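Protein adenylyltransferase (PDB 5NH2) transfers AMP from ATP to tyrosine and threonine residues of host target proteins, acting as a secreted Bartonella virulence factor. Local coordinates at residues Ala58-Ile63 with Leu150-Glu155; Ile44-Glu49 with Gln161-Glu166; Asn167-Lys170 with Gln175-Phe178; Asn29-Lys34 with Lys69-Trp74. All coordinates share one frame; numbering follows the deposited sequence.

Contact 1: Ala58-Ile63 with Leu150-Glu155; sequences AYLCHI and LHPFRE. With MG (magnesium ion), chain C.
An apolar contact buried in the Fic domain sets Leu60 and Cys61, on helix 57-68, against Pro152 and Phe153 in the loop between helices 133-150 and 157-171. The ring of Phe153 does most of the touching. Leu60 lies at its rim, with CG in the ring plane and the methyl CD2 3.8 Å from Phe153 CE2. The two side chains run past each other in opposite directions, and Leu60 CG stands anti to the backbone nitrogen (chi1 -173°), which directs the branch at the loop. The same methyl reaches Pro152, where Leu60 CD2 and Pro152 CG are 4.2 Å apart. Cys61 adds a sulfur-aromatic contact: its SG sits 5.2 Å from the centroid of the Phe153 ring, approaching obliquely at 72° from the ring normal. No hydrogen bond links the two segments. Phe153 has partners outside the pair: Asn157 OD1 accepts a bond from its backbone nitrogen, and the His64 ring stacks on it. Two residues further along, the loop carries Glu155 to the magnesium ion, which Glu155 OE2 binds at 2.4 Å. His64 NE2 also bonds to Glu155 O, tying helix 57-68 to the metal-bearing part of the loop. Residues 151-155 open the Fic signature HPFx(D/E)GN, whose phenylalanine is sunk into the helical core while the acidic residue two places on belongs to the ATP site.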
loop_
_atom_site.group_PDB
_atom_site.type_symbol
_atom_site.label_atom_id
_atom_site.label_comp_id
_atom_site.label_asym_id
_atom_site.label_seq_id
_atom_site.Cartn_x
_atom_site.Cartn_y
_atom_site.Cartn_z
ATOM N N ALA A 58 6.248 18.709 -0.207
ATOM C CA ALA A 58 5.943 19.069 -1.592
ATOM C C ALA A 58 5.768 17.829 -2.450
ATOM O O ALA A 58 4.804 17.725 -3.209
ATOM C CB ALA A 58 7.044 19.943 -2.196
ATOM N N TYR A 59 6.705 16.879 -2.353
ATOM C CA TYR A 59 6.603 15.696 -3.198
ATOM C C TYR A 59 5.392 14.864 -2.817
ATOM O O TYR A 59 4.621 14.457 -3.691
ATOM C CB TYR A 59 7.877 14.864 -3.110
ATOM C CG TYR A 59 7.882 13.638 -4.023
ATOM C CD1 TYR A 59 7.807 13.781 -5.413
ATOM C CD2 TYR A 59 7.982 12.339 -3.501
ATOM C CE1 TYR A 59 7.822 12.642 -6.272
ATOM C CE2 TYR A 59 8.003 11.236 -4.333
ATOM C CZ TYR A 59 7.921 11.383 -5.731
ATOM O OH TYR A 59 7.953 10.265 -6.567
ATOM N N LEU A 60 5.178 14.649 -1.515
ATOM C CA LEU A 60 3.952 13.987 -1.044
ATOM C C LEU A 60 2.693 14.608 -1.658
ATOM O O LEU A 60 1.792 13.885 -2.143
ATOM C CB LEU A 60 3.879 14.042 0.483
ATOM C CG LEU A 60 2.758 13.256 1.107
ATOM C CD1 LEU A 60 3.093 11.782 1.059
ATOM C CD2 LEU A 60 2.421 13.750 2.556
ATOM N N CYS A 61 2.622 15.961 -1.664
ATOM C CA CYS A 61 1.435 16.623 -2.205
ATOM C C CYS A 61 1.354 16.500 -3.728
ATOM O O CYS A 61 0.245 16.425 -4.278
ATOM C CB CYS A 61 1.397 18.093 -1.784
ATOM S SG CYS A 61 1.033 18.310 -0.006
ATOM N N HIS A 62 2.502 16.482 -4.416
ATOM C CA HIS A 62 2.535 16.223 -5.859
ATOM C C HIS A 62 1.983 14.824 -6.191
ATOM O O HIS A 62 1.145 14.667 -7.085
ATOM C CB HIS A 62 3.982 16.386 -6.372
ATOM C CG HIS A 62 4.200 15.911 -7.785
ATOM N ND1 HIS A 62 3.903 16.685 -8.891
ATOM C CD2 HIS A 62 4.710 14.750 -8.270
ATOM C CE1 HIS A 62 4.197 16.014 -9.995
ATOM N NE2 HIS A 62 4.679 14.833 -9.645
ATOM N N ILE A 63 2.402 13.802 -5.449
ATOM C CA ILE A 63 1.814 12.466 -5.619
ATOM C C ILE A 63 0.277 12.483 -5.448
ATOM O O ILE A 63 -0.465 11.956 -6.295
ATOM C CB ILE A 63 2.472 11.483 -4.642
ATOM C CG1 ILE A 63 3.896 11.197 -5.066
ATOM C CG2 ILE A 63 1.686 10.224 -4.581
ATOM C CD1 ILE A 63 4.574 10.362 -4.029
ATOM N N LEU A 150 -0.177 11.376 11.122
ATOM C CA LEU A 150 -0.471 12.723 10.668
ATOM C C LEU A 150 -1.665 12.715 9.717
ATOM O O LEU A 150 -2.626 13.474 9.913
ATOM C CB LEU A 150 0.782 13.341 10.042
ATOM C CG LEU A 150 2.080 13.669 10.836
ATOM C CD1 LEU A 150 3.175 14.171 9.837
ATOM C CD2 LEU A 150 1.923 14.672 12.049
ATOM N N HIS A 151 -1.665 11.795 8.728
ATOM C CA HIS A 151 -2.851 11.448 7.935
ATOM C C HIS A 151 -3.361 12.751 7.336
ATOM O O HIS A 151 -4.486 13.185 7.611
ATOM C CB HIS A 151 -3.878 10.752 8.855
ATOM C CG HIS A 151 -5.031 10.118 8.147
ATOM N ND1 HIS A 151 -4.974 8.845 7.614
ATOM C CD2 HIS A 151 -6.295 10.565 7.924
ATOM C CE1 HIS A 151 -6.147 8.548 7.066
ATOM N NE2 HIS A 151 -6.959 9.584 7.221
ATOM N N PRO A 152 -2.480 13.480 6.658
ATOM C CA PRO A 152 -2.731 14.906 6.417
ATOM C C PRO A 152 -3.770 15.217 5.354
ATOM O O PRO A 152 -4.054 16.416 5.189
ATOM C CB PRO A 152 -1.348 15.462 5.994
ATOM C CG PRO A 152 -0.668 14.303 5.296
ATOM C CD PRO A 152 -1.206 13.015 6.044
ATOM N N PHE A 153 -4.241 14.246 4.545
ATOM C CA PHE A 153 -5.207 14.543 3.484
ATOM C C PHE A 153 -6.630 14.201 3.917
ATOM O O PHE A 153 -6.850 13.388 4.815
ATOM C CB PHE A 153 -4.889 13.819 2.158
ATOM C CG PHE A 153 -3.536 14.158 1.607
ATOM C CD1 PHE A 153 -3.355 15.305 0.858
ATOM C CD2 PHE A 153 -2.433 13.347 1.884
ATOM C CE1 PHE A 153 -2.107 15.647 0.370
ATOM C CE2 PHE A 153 -1.166 13.686 1.410
ATOM C CZ PHE A 153 -0.991 14.832 0.649
ATOM N N ARG A 154 -7.593 14.906 3.312
ATOM C CA ARG A 154 -9.004 14.607 3.530
ATOM C C ARG A 154 -9.356 13.172 3.139
ATOM O O ARG A 154 -10.158 12.519 3.827
ATOM C CB ARG A 154 -9.870 15.606 2.759
ATOM C CG ARG A 154 -11.326 15.258 2.800
ATOM C CD ARG A 154 -11.809 15.190 4.231
ATOM N NE ARG A 154 -13.248 14.961 4.332
ATOM C CZ ARG A 154 -13.799 13.755 4.427
ATOM N NH1 ARG A 154 -13.034 12.671 4.418
ATOM N NH2 ARG A 154 -15.120 13.626 4.531
ATOM N N GLU A 155 -8.804 12.679 2.016
ATOM C CA GLU A 155 -8.964 11.297 1.564
ATOM C C GLU A 155 -7.778 10.910 0.655
ATOM O O GLU A 155 -7.119 11.780 0.067
ATOM C CB GLU A 155 -10.313 11.132 0.852
ATOM C CG GLU A 155 -10.598 9.735 0.291
ATOM C CD GLU A 155 -11.150 8.761 1.320
ATOM O OE1 GLU A 155 -12.175 9.096 1.962
ATOM O OE2 GLU A 155 -10.556 7.660 1.472
HETATM MG MG MG C . -8.649 6.250 0.949
#

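Contact 2: Ile44-Glu49 with Gln161-Glu166; sequences INLREE and QRLFFE
A short backbone hydrogen bond, 2.7 Å from Glu48 N to Asn45 O, helps shape the turn from which Leu46 and Arg47 face Leu163 and Glu166. Residues Leu46 to Glu49 form a type I beta turn here, closed by a bond of 3.2 Å between Glu49 N and Leu46 O. Across the contact the main meeting is between two leucine methyls, Leu46 CD2 and Leu163 CD1, which lie 3.6 Å apart where the two side chains meet at a slant. Leu163 has an unusual first torsion, chi1 -131°, between the staggered positions; in the model this carries CD1 onto the Leu46 methyl. Leu46 also packs on Leu67 of helix 57-68, while Glu49 OE1 accepts a hydrogen bond from His62 NE2 on that helix. Helix 157-171 starts within the Fic motif, and the contact packs Leu46 of helix 28-46 against this helix at Leu163, with Arg162, which probably binds ATP, adjacent in sequence. In this complex Arg162 NH2 forms a salt bridge with Glu35 of the antitoxin homologue BiaA, and its NE bonds to Thr31 of that chain, consistent with the inhibitory glutamate mechanism of Fic antitoxins. Beside the leucines, Arg47 NH2 lies 4.3 Å from Glu166 OE1. That is too long for a salt bridge, and the arginine is poorly ordered, so any attraction is probably weak. Arg47 also packs on Ala27 of BiaA, and Glu48 OE1 forms a salt bridge with Lys20 NZ of the same partner chain.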
loop_
_atom_site.group_PDB
_atom_site.type_symbol
_atom_site.label_atom_id
_atom_site.label_comp_id
_atom_site.label_asym_id
_atom_site.label_seq_id
_atom_site.Cartn_x
_atom_site.Cartn_y
_atom_site.Cartn_z
ATOM N N ILE A 44 -0.576 4.326 -13.036
ATOM C CA ILE A 44 0.255 3.768 -14.099
ATOM C C ILE A 44 1.098 4.866 -14.728
ATOM O O ILE A 44 2.303 4.692 -14.932
ATOM C CB ILE A 44 -0.577 2.998 -15.132
ATOM C CG1 ILE A 44 -0.636 1.535 -14.723
ATOM C CG2 ILE A 44 0.166 2.956 -16.470
ATOM C CD1 ILE A 44 -1.663 1.200 -13.783
ATOM N N ASN A 45 0.512 6.055 -14.931
ATOM C CA ASN A 45 1.289 7.101 -15.585
ATOM C C ASN A 45 2.356 7.672 -14.641
ATOM O O ASN A 45 3.490 7.906 -15.048
ATOM C CB ASN A 45 0.327 8.166 -16.120
ATOM C CG ASN A 45 -0.306 7.759 -17.458
ATOM O OD1 ASN A 45 0.266 7.982 -18.565
ATOM N ND2 ASN A 45 -1.482 7.154 -17.370
ATOM N N LEU A 46 2.013 7.862 -13.372
ATOM C CA LEU A 46 2.961 8.290 -12.349
ATOM C C LEU A 46 4.202 7.426 -12.338
ATOM O O LEU A 46 5.303 7.914 -12.065
ATOM C CB LEU A 46 2.292 8.226 -10.978
ATOM C CG LEU A 46 2.892 9.037 -9.838
ATOM C CD1 LEU A 46 3.456 10.446 -10.256
ATOM C CD2 LEU A 46 1.775 9.178 -8.804
ATOM N N ARG A 47 4.047 6.131 -12.625
ATOM C CA ARG A 47 5.227 5.272 -12.660
ATOM C C ARG A 47 6.248 5.720 -13.702
ATOM O O ARG A 47 7.381 5.242 -13.668
ATOM C CB ARG A 47 4.811 3.814 -12.897
ATOM C CG ARG A 47 4.342 3.112 -11.630
ATOM C CD ARG A 47 5.258 1.923 -11.310
ATOM N NE ARG A 47 5.009 1.263 -10.021
ATOM C CZ ARG A 47 5.556 0.093 -9.676
ATOM N NH1 ARG A 47 6.363 -0.553 -10.525
ATOM N NH2 ARG A 47 5.290 -0.441 -8.492
ATOM N N GLU A 48 5.882 6.632 -14.605
ATOM C CA GLU A 48 6.737 7.106 -15.689
ATOM C C GLU A 48 7.445 8.441 -15.429
ATOM O O GLU A 48 8.188 8.891 -16.302
ATOM C CB GLU A 48 5.907 7.220 -16.968
ATOM C CG GLU A 48 5.399 5.854 -17.506
ATOM C CD GLU A 48 6.526 4.974 -18.043
ATOM O OE1 GLU A 48 6.706 3.831 -17.554
ATOM O OE2 GLU A 48 7.235 5.449 -18.955
ATOM N N GLU A 49 7.212 9.102 -14.289
ATOM C CA GLU A 49 7.894 10.353 -13.951
ATOM C C GLU A 49 9.271 10.080 -13.351
ATOM O O GLU A 49 9.509 9.038 -12.731
ATOM C CB GLU A 49 7.091 11.188 -12.932
ATOM C CG GLU A 49 5.692 11.590 -13.358
ATOM C CD GLU A 49 5.050 12.646 -12.428
ATOM O OE1 GLU A 49 5.584 12.895 -11.312
ATOM O OE2 GLU A 49 3.996 13.207 -12.822
ATOM N N GLN A 161 0.813 7.779 0.737
ATOM C CA GLN A 161 1.926 7.386 1.603
ATOM C C GLN A 161 2.660 6.152 1.062
ATOM O O GLN A 161 3.907 6.106 1.042
ATOM C CB GLN A 161 1.394 7.118 3.014
ATOM C CG GLN A 161 2.363 6.415 3.910
ATOM C CD GLN A 161 1.717 5.966 5.213
ATOM O OE1 GLN A 161 0.525 5.614 5.253
ATOM N NE2 GLN A 161 2.501 5.959 6.282
ATOM N N ARG A 162 1.905 5.125 0.637
ATOM C CA ARG A 162 2.569 3.915 0.137
ATOM C C ARG A 162 3.439 4.248 -1.073
ATOM O O ARG A 162 4.639 3.913 -1.102
ATOM C CB ARG A 162 1.543 2.819 -0.203
ATOM C CG ARG A 162 1.015 2.099 1.053
ATOM C CD ARG A 162 0.038 0.932 0.739
ATOM N NE ARG A 162 -1.304 1.273 0.183
ATOM C CZ ARG A 162 -2.337 1.601 0.943
ATOM N NH1 ARG A 162 -2.124 1.688 2.233
ATOM N NH2 ARG A 162 -3.531 1.847 0.447
ATOM N N LEU A 163 2.871 4.989 -2.049
ATOM C CA LEU A 163 3.672 5.362 -3.212
ATOM C C LEU A 163 4.899 6.195 -2.807
ATOM O O LEU A 163 5.984 6.047 -3.391
ATOM C CB LEU A 163 2.816 6.115 -4.227
ATOM C CG LEU A 163 2.946 5.600 -5.670
ATOM C CD1 LEU A 163 1.992 6.352 -6.584
ATOM C CD2 LEU A 163 4.396 5.645 -6.208
ATOM N N PHE A 164 4.742 7.074 -1.816
ATOM C CA PHE A 164 5.880 7.875 -1.356
ATOM C C PHE A 164 6.981 6.968 -0.828
ATOM O O PHE A 164 8.165 7.157 -1.148
ATOM C CB PHE A 164 5.407 8.886 -0.295
ATOM C CG PHE A 164 6.492 9.826 0.272
ATOM C CD1 PHE A 164 7.305 9.428 1.335
ATOM C CD2 PHE A 164 6.619 11.136 -0.190
ATOM C CE1 PHE A 164 8.272 10.307 1.889
ATOM C CE2 PHE A 164 7.566 12.009 0.379
ATOM C CZ PHE A 164 8.384 11.599 1.416
ATOM N N PHE A 165 6.612 5.931 -0.080
ATOM C CA PHE A 165 7.675 5.128 0.520
ATOM C C PHE A 165 8.259 4.113 -0.455
ATOM O O PHE A 165 9.439 3.769 -0.320
ATOM C CB PHE A 165 7.178 4.508 1.841
ATOM C CG PHE A 165 7.319 5.461 3.006
ATOM C CD1 PHE A 165 6.327 6.379 3.294
ATOM C CD2 PHE A 165 8.485 5.474 3.767
ATOM C CE1 PHE A 165 6.466 7.315 4.355
ATOM C CE2 PHE A 165 8.655 6.373 4.837
ATOM C CZ PHE A 165 7.632 7.313 5.135
ATOM N N GLU A 166 7.493 3.706 -1.483
ATOM C CA GLU A 166 8.043 2.862 -2.551
ATOM C C GLU A 166 9.090 3.624 -3.348
ATOM O O GLU A 166 10.183 3.107 -3.626
ATOM C CB GLU A 166 6.930 2.363 -3.497
ATOM C CG GLU A 166 5.920 1.362 -2.915
ATOM C CD GLU A 166 4.626 1.236 -3.757
ATOM O OE1 GLU A 166 4.546 1.793 -4.875
ATOM O OE2 GLU A 166 3.671 0.576 -3.302
#

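Contact 3: Asn167-Lys170 with Gln175-Phe178; sequences NLAK and QLNF
The chain reversal that follows helix 157-171 brings Ala169, near the C-terminal end of that helix, against Gln175 and Leu176 in the loop leading to helix 183-196. The small methyl of Ala169 lets the backbones come close: Ala169 CA and Gln175 CA are 5.1 Å apart. Ala169 CB points at the returning loop and meets two residues there. One is Gln175, through the backbone, with Ala169 CB 3.9 Å from Gln175 CA. Gln175 itself directs its CB away from the helix. The other is Leu176, whose branch point comes alongside the methyl, with Leu176 CG 3.9 Å from Ala169 CB. Leu176 CD1 follows at 4.1 Å from the same Ala169 CB. With chi1 at -71°, Leu176 CG stands beside its own backbone nitrogen and opposite the carbonyl carbon, which turns the branch inward past the alanine. No hydrogen bond joins the segments, so the contact rests on apolar packing. On the helix just before Ala169, Asn167 ND2 bonds to Tyr59 OH on helix 57-68. Several neighbouring helices share the junction. Phe136 of helix 133-150 touches both Ala169 and Leu176, Ile209 just past helix 200-208 touches Leu176 and bonds by its backbone to Asn177, and helix 212-227 receives Gln175 on Ile215 and Asn177 on Lys219.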
loop_
_atom_site.group_PDB
_atom_site.type_symbol
_atom_site.label_atom_id
_atom_site.label_comp_id
_atom_site.label_asym_id
_atom_site.label_seq_id
_atom_site.Cartn_x
_atom_site.Cartn_y
_atom_site.Cartn_z
ATOM N N ASN A 167 8.765 4.855 -3.722
ATOM C CA ASN A 167 9.684 5.676 -4.494
ATOM C C ASN A 167 10.881 6.118 -3.654
ATOM O O ASN A 167 12.024 6.130 -4.139
ATOM C CB ASN A 167 8.913 6.869 -5.045
ATOM C CG ASN A 167 8.144 6.519 -6.287
ATOM O OD1 ASN A 167 8.304 5.436 -6.828
ATOM N ND2 ASN A 167 7.335 7.455 -6.774
ATOM N N LEU A 168 10.648 6.470 -2.392
ATOM C CA LEU A 168 11.752 6.755 -1.477
ATOM C C LEU A 168 12.721 5.575 -1.387
ATOM O O LEU A 168 13.946 5.753 -1.479
ATOM C CB LEU A 168 11.212 7.097 -0.090
ATOM C CG LEU A 168 12.290 7.373 0.974
ATOM C CD1 LEU A 168 13.022 8.717 0.721
ATOM C CD2 LEU A 168 11.673 7.344 2.364
ATOM N N ALA A 169 12.199 4.359 -1.185
ATOM C CA ALA A 169 13.110 3.205 -1.154
ATOM C C ALA A 169 13.831 3.025 -2.480
ATOM O O ALA A 169 15.014 2.661 -2.513
ATOM C CB ALA A 169 12.350 1.921 -0.824
ATOM N N LYS A 170 13.115 3.208 -3.596
ATOM C CA LYS A 170 13.753 3.010 -4.891
ATOM C C LYS A 170 14.899 3.984 -5.077
ATOM O O LYS A 170 15.955 3.615 -5.603
ATOM C CB LYS A 170 12.736 3.157 -6.024
ATOM C CG LYS A 170 13.142 2.504 -7.323
ATOM C CD LYS A 170 11.993 2.603 -8.347
ATOM C CE LYS A 170 10.606 2.267 -7.732
ATOM N NZ LYS A 170 9.429 2.471 -8.652
ATOM N N GLN A 175 13.953 -1.566 -1.870
ATOM C CA GLN A 175 12.583 -1.706 -2.332
ATOM C C GLN A 175 11.687 -2.010 -1.148
ATOM O O GLN A 175 12.127 -2.577 -0.136
ATOM C CB GLN A 175 12.437 -2.800 -3.412
ATOM C CG GLN A 175 12.859 -4.197 -2.982
ATOM C CD GLN A 175 12.903 -5.156 -4.172
ATOM O OE1 GLN A 175 11.892 -5.359 -4.849
ATOM N NE2 GLN A 175 14.072 -5.734 -4.439
ATOM N N LEU A 176 10.423 -1.619 -1.297
ATOM C CA LEU A 176 9.357 -1.932 -0.356
ATOM C C LEU A 176 8.195 -2.439 -1.203
ATOM O O LEU A 176 7.596 -1.671 -1.967
ATOM C CB LEU A 176 8.966 -0.682 0.464
ATOM C CG LEU A 176 10.028 -0.279 1.478
ATOM C CD1 LEU A 176 9.695 1.052 2.206
ATOM C CD2 LEU A 176 10.273 -1.392 2.529
ATOM N N ASN A 177 7.846 -3.713 -1.075
ATOM C CA ASN A 177 6.839 -4.257 -1.987
ATOM C C ASN A 177 5.542 -4.461 -1.211
ATOM O O ASN A 177 5.283 -5.553 -0.689
ATOM C CB ASN A 177 7.330 -5.555 -2.640
ATOM C CG ASN A 177 6.490 -5.941 -3.848
ATOM O OD1 ASN A 177 5.295 -5.590 -3.920
ATOM N ND2 ASN A 177 7.091 -6.655 -4.796
ATOM N N PHE A 178 4.668 -3.447 -1.282
ATOM C CA PHE A 178 3.480 -3.405 -0.446
ATOM C C PHE A 178 2.392 -4.308 -0.977
ATOM O O PHE A 178 1.481 -4.685 -0.225
ATOM C CB PHE A 178 2.955 -1.970 -0.316
ATOM C CG PHE A 178 3.679 -1.170 0.720
ATOM C CD1 PHE A 178 3.444 -1.396 2.082
ATOM C CD2 PHE A 178 4.598 -0.215 0.347
ATOM C CE1 PHE A 178 4.087 -0.667 3.052
ATOM C CE2 PHE A 178 5.280 0.506 1.315
ATOM C CZ PHE A 178 5.024 0.283 2.676
#

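Contact 4: Asn29-Lys34 with Lys69-Trp74; sequences NAFLEK and KNTFEW
Aromatic contact comes first: the rings of Phe31 and Phe72 touch by their rims, without either ring stacking on the other, with centroids 6.0 Å apart and planes inclined at 50°. The nearest atoms are Phe31 CZ and Phe72 CE1, at 3.6 Å. Phe72 CZ lies in the plane of the Phe31 ring, at its edge. Aliphatic contact is made by Thr71, whose methyl CG2 is 3.6 Å from Phe31 CE1. The first torsion of Thr71, chi1 -58°, puts that methyl opposite its backbone nitrogen, and the methyl serves a second ring as well: Thr71 CG2 lies 3.5 Å above the centre of one face of Phe72. Trp74 lies against the opposite face, with CZ2 over the ring centre, so Phe72 is clamped between Thr71 and Trp74 while Phe31 touches its rim. No hydrogen bond crosses between the segments; Thr71 OG1 is hydrogen-bonded instead to Tyr23 OH. Glu73 OE2 accepts a hydrogen bond from the backbone of Ala86, part of the probable ATP site. The Phe72 side chain lies about 8 Å from the magnesium ion. The contact joins helix 28-46 to the loop between helix 57-68 and strand 83-84, with Cys35 of helix 28-46 also touching Thr71.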
loop_
_atom_site.group_PDB
_atom_site.type_symbol
_atom_site.label_atom_id
_atom_site.label_comp_id
_atom_site.label_asym_id
_atom_site.label_seq_id
_atom_site.Cartn_x
_atom_site.Cartn_y
_atom_site.Cartn_z
ATOM N N ASN A 29 -21.462 4.703 -4.669
ATOM C CA ASN A 29 -20.728 3.606 -5.299
ATOM C C ASN A 29 -20.249 3.957 -6.709
ATOM O O ASN A 29 -19.163 3.521 -7.110
ATOM C CB ASN A 29 -21.576 2.325 -5.319
ATOM C CG ASN A 29 -21.497 1.551 -4.001
ATOM O OD1 ASN A 29 -20.732 1.907 -3.100
ATOM N ND2 ASN A 29 -22.279 0.483 -3.892
ATOM N N ALA A 30 -21.035 4.719 -7.482
ATOM C CA ALA A 30 -20.584 5.127 -8.814
ATOM C C ALA A 30 -19.406 6.082 -8.715
ATOM O O ALA A 30 -18.440 5.996 -9.499
ATOM C CB ALA A 30 -21.731 5.780 -9.571
ATOM N N PHE A 31 -19.463 6.984 -7.735
ATOM C CA PHE A 31 -18.310 7.808 -7.443
ATOM C C PHE A 31 -17.092 6.940 -7.111
ATOM O O PHE A 31 -16.008 7.180 -7.636
ATOM C CB PHE A 31 -18.636 8.785 -6.301
ATOM C CG PHE A 31 -17.432 9.289 -5.609
ATOM C CD1 PHE A 31 -16.629 10.259 -6.219
ATOM C CD2 PHE A 31 -17.048 8.756 -4.377
ATOM C CE1 PHE A 31 -15.472 10.723 -5.607
ATOM C CE2 PHE A 31 -15.887 9.206 -3.745
ATOM C CZ PHE A 31 -15.089 10.199 -4.372
ATOM N N LEU A 32 -17.256 5.907 -6.278
ATOM C CA LEU A 32 -16.107 5.086 -5.896
ATOM C C LEU A 32 -15.509 4.347 -7.086
ATOM O O LEU A 32 -14.288 4.272 -7.218
ATOM C CB LEU A 32 -16.503 4.081 -4.822
ATOM C CG LEU A 32 -16.850 4.563 -3.418
ATOM C CD1 LEU A 32 -17.318 3.401 -2.556
ATOM C CD2 LEU A 32 -15.659 5.244 -2.788
ATOM N N GLU A 33 -16.354 3.768 -7.946
ATOM C CA GLU A 33 -15.864 3.037 -9.112
ATOM C C GLU A 33 -15.140 3.954 -10.095
ATOM O O GLU A 33 -14.084 3.579 -10.635
ATOM C CB GLU A 33 -17.031 2.321 -9.796
ATOM C CG GLU A 33 -17.565 1.118 -9.036
ATOM C CD GLU A 33 -18.795 0.501 -9.691
ATOM O OE1 GLU A 33 -19.416 1.131 -10.571
ATOM O OE2 GLU A 33 -19.137 -0.634 -9.341
ATOM N N LYS A 34 -15.666 5.175 -10.309
ATOM C CA LYS A 34 -15.036 6.090 -11.259
ATOM C C LYS A 34 -13.765 6.735 -10.693
ATOM O O LYS A 34 -12.746 6.833 -11.401
ATOM C CB LYS A 34 -16.042 7.158 -11.715
ATOM C CG LYS A 34 -15.461 8.205 -12.701
ATOM C CD LYS A 34 -15.213 7.598 -14.105
ATOM C CE LYS A 34 -14.073 8.348 -14.798
ATOM N NZ LYS A 34 -13.895 8.059 -16.242
ATOM N N LYS A 69 -6.246 14.364 -9.201
ATOM C CA LYS A 69 -6.569 15.579 -9.946
ATOM C C LYS A 69 -7.827 15.451 -10.812
ATOM O O LYS A 69 -8.489 16.451 -11.083
ATOM C CB LYS A 69 -5.377 15.963 -10.839
ATOM C CG LYS A 69 -5.026 14.892 -11.869
ATOM C CD LYS A 69 -3.641 15.110 -12.525
ATOM C CE LYS A 69 -3.510 16.483 -13.101
ATOM N NZ LYS A 69 -4.613 16.776 -14.082
ATOM N N ASN A 70 -8.134 14.272 -11.329
ATOM C CA ASN A 70 -9.333 14.173 -12.144
ATOM C C ASN A 70 -10.589 13.950 -11.309
ATOM O O ASN A 70 -11.705 13.965 -11.855
ATOM C CB ASN A 70 -9.156 13.058 -13.164
ATOM C CG ASN A 70 -8.096 13.398 -14.195
ATOM O OD1 ASN A 70 -8.104 14.487 -14.746
ATOM N ND2 ASN A 70 -7.172 12.489 -14.435
ATOM N N THR A 71 -10.436 13.757 -9.999
ATOM C CA THR A 71 -11.563 13.492 -9.131
ATOM C C THR A 71 -11.922 14.735 -8.312
ATOM O O THR A 71 -13.052 15.231 -8.444
ATOM C CB THR A 71 -11.266 12.274 -8.238
ATOM O OG1 THR A 71 -10.973 11.137 -9.052
ATOM C CG2 THR A 71 -12.470 11.942 -7.284
ATOM N N PHE A 72 -10.977 15.246 -7.500
ATOM C CA PHE A 72 -11.214 16.310 -6.514
ATOM C C PHE A 72 -10.563 17.627 -6.930
ATOM O O PHE A 72 -9.412 17.654 -7.376
ATOM C CB PHE A 72 -10.670 15.932 -5.107
ATOM C CG PHE A 72 -11.159 14.585 -4.579
ATOM C CD1 PHE A 72 -12.528 14.328 -4.391
ATOM C CD2 PHE A 72 -10.257 13.595 -4.271
ATOM C CE1 PHE A 72 -12.954 13.111 -3.939
ATOM C CE2 PHE A 72 -10.678 12.376 -3.823
ATOM C CZ PHE A 72 -12.013 12.119 -3.643
ATOM N N GLU A 73 -11.284 18.728 -6.720
ATOM C CA GLU A 73 -10.687 20.053 -6.869
ATOM C C GLU A 73 -9.498 20.258 -5.911
ATOM O O GLU A 73 -8.553 20.967 -6.246
ATOM C CB GLU A 73 -11.749 21.142 -6.648
ATOM C CG GLU A 73 -12.831 21.236 -7.737
ATOM C CD GLU A 73 -13.937 22.251 -7.410
ATOM O OE1 GLU A 73 -15.128 21.865 -7.509
ATOM O OE2 GLU A 73 -13.623 23.421 -7.058
ATOM N N TRP A 74 -9.509 19.621 -4.744
ATOM C CA TRP A 74 -8.468 19.799 -3.736
ATOM C C TRP A 74 -7.325 18.764 -3.838
ATOM O O TRP A 74 -6.632 18.515 -2.838
ATOM C CB TRP A 74 -9.088 19.805 -2.346
ATOM C CG TRP A 74 -10.071 18.677 -2.117
ATOM C CD1 TRP A 74 -11.454 18.710 -2.342
ATOM C CD2 TRP A 74 -9.772 17.366 -1.613
ATOM N NE1 TRP A 74 -12.001 17.510 -1.999
ATOM C CE2 TRP A 74 -11.012 16.657 -1.551
ATOM C CE3 TRP A 74 -8.593 16.727 -1.197
ATOM C CZ2 TRP A 74 -11.107 15.308 -1.101
ATOM C CZ3 TRP A 74 -8.679 15.369 -0.723
ATOM C CH2 TRP A 74 -9.936 14.680 -0.680
#

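Overall arrangement
From the N terminus, helix 28-46 supplies the first segment of contact 4 and, at its far end, that of contact 2; helix 57-68 then opens contact 1. Contact 4 closes first, at residues 69-74, so it crosses contacts 1 and 2. Contact 1 closes at 150-155 and contact 2 at 161-166, leaving contact 1 nested within contact 2. Contact 3, a short loop in series after all three, starts on helix 157-171, which it shares with contact 2, and the centres of these two lie about 9 Å apart. Trp74 packs on Arg154, linking contacts 4 and 1. Together they bind helices 28-46, 57-68 and 157-171 around the Fic motif.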